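Local coordinates for chitinase A (Pteris ryukyuensis, PDB 5YLG), which probably hydrolyses O-glycosidic bonds of chitin through its family 18 glycosidase domain, the piece described here being its LysM domain, a small carbohydrate-binding module, at residues R20-L24 and S25-S29. Numbering follows the deposited sequence.
Sequences RGISL and SDFES. With ZN (zinc ion), chain H; ZN (zinc ion), chain E.
S23 caps the N-terminus of helix 24-29 with its side chain, OG accepting from the backbone N of D26 at 3.0 Å. Its chi1 of 61° sets OG between its own backbone N and carbonyl carbon, within reach of D26 N in the first helical turn. The carbonyl oxygen of S23 takes a straighter bond from F27 N (3.0 Å, 172°), and L24 O accepts from E28 N one residue on. D26 CG lies beside its own backbone N (chi1 -79°), and a water links the carboxylate to S23: S23 N donates to this water, which in turn donates to D26 OD2 at 2.8 Å. The same OD2 binds a zinc ion at 1.9 Å. An alanine in place of S23 would lose the hydroxyl and is likely to leave D26 N without its capping acceptor, fraying the first turn. On the inward side the F27 ring, carried anti to its backbone N, is approached obliquely by I22 CD1 and L24 CD1, with L24 CD1 lying 4.0 Å from F27 CD2; C13 and S17 of helix 13-20 also touch F27 and tie the two helices together. E28 is extended beyond CG, and E28 OE2 lies 3.7 Å from L24 CG, while both carboxylate oxygens bind a second zinc ion unequally, OE1 being much the closer. A Schellman motif with G21 at positive phi ends helix 13-20, and the S23 N-cap starts the next: this is the short link between the two helices of the βααβ LysM fold, followed by a helix whose D26 and E28 each bind a zinc ion.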
# COMPACT_ATOMS: atom_id res chain seq x y z
N ARG A 20 -8.92 -1.54 -3.88
CA ARG A 20 -8.96 -2.98 -3.71
C ARG A 20 -10.01 -3.47 -2.77
O ARG A 20 -10.15 -4.68 -2.58
CB ARG A 20 -7.62 -3.48 -3.28
N GLY A 21 -10.73 -2.53 -2.18
CA GLY A 21 -11.79 -2.90 -1.28
C GLY A 21 -11.30 -3.48 -0.02
O GLY A 21 -11.96 -4.34 0.56
N ILE A 22 -10.15 -3.01 0.44
CA ILE A 22 -9.61 -3.50 1.71
C ILE A 22 -9.53 -2.36 2.71
O ILE A 22 -9.51 -1.21 2.35
CB ILE A 22 -8.24 -4.13 1.56
CG1 ILE A 22 -7.22 -3.17 0.97
CG2 ILE A 22 -8.23 -5.44 0.72
CD1 ILE A 22 -5.83 -3.70 0.83
N SER A 23 -9.48 -2.69 3.98
CA SER A 23 -9.23 -1.65 4.98
C SER A 23 -7.76 -1.21 4.90
O SER A 23 -6.86 -1.99 4.65
CB SER A 23 -9.59 -2.07 6.41
OG SER A 23 -8.83 -3.17 6.84
N LEU A 24 -7.50 0.06 5.23
CA LEU A 24 -6.13 0.54 5.41
C LEU A 24 -5.43 -0.15 6.60
O LEU A 24 -4.24 -0.44 6.52
CB LEU A 24 -6.11 2.06 5.51
CG LEU A 24 -4.79 2.72 5.78
CD1 LEU A 24 -3.74 2.34 4.72
CD2 LEU A 24 -4.96 4.21 5.74
N SER A 25 -6.18 -0.50 7.64
CA SER A 25 -5.57 -1.24 8.73
C SER A 25 -5.15 -2.67 8.31
O SER A 25 -4.06 -3.09 8.67
CB SER A 25 -6.48 -1.26 9.93
OG SER A 25 -7.85 -1.45 9.54
N ASP A 26 -5.94 -3.34 7.48
CA ASP A 26 -5.54 -4.63 7.01
C ASP A 26 -4.28 -4.47 6.16
O ASP A 26 -3.30 -5.23 6.28
CB ASP A 26 -6.65 -5.26 6.31
CG ASP A 26 -7.69 -5.88 7.28
OD1 ASP A 26 -7.48 -5.84 8.48
OD2 ASP A 26 -8.75 -6.27 6.84
N PHE A 27 -4.29 -3.51 5.25
CA PHE A 27 -3.13 -3.25 4.43
C PHE A 27 -1.90 -3.01 5.26
O PHE A 27 -0.83 -3.54 5.00
CB PHE A 27 -3.39 -2.00 3.57
CG PHE A 27 -2.26 -1.57 2.72
CD1 PHE A 27 -2.01 -2.11 1.47
CD2 PHE A 27 -1.45 -0.54 3.18
CE1 PHE A 27 -0.94 -1.64 0.74
CE2 PHE A 27 -0.37 -0.12 2.46
CZ PHE A 27 -0.16 -0.68 1.21
N GLU A 28 -2.01 -2.21 6.30
CA GLU A 28 -0.89 -1.99 7.12
C GLU A 28 -0.37 -3.26 7.80
O GLU A 28 0.83 -3.48 7.91
CB GLU A 28 -1.22 -0.95 8.17
CG GLU A 28 -1.43 0.47 7.66
CD GLU A 28 -2.00 1.48 8.67
OE1 GLU A 28 -2.42 1.10 9.79
OE2 GLU A 28 -2.02 2.64 8.27
N SER A 29 -1.30 -4.14 8.20
CA SER A 29 -0.93 -5.38 8.87
C SER A 29 -0.15 -6.29 7.94
O SER A 29 0.62 -7.16 8.43
CB SER A 29 -2.20 -6.06 9.45
OG SER A 29 -2.77 -6.84 8.53
ZN ZN H . -3.03 2.67 10.53
ZN ZN E . -10.22 -6.82 7.86
O HOH W 1 -9.68 -5.67 4.31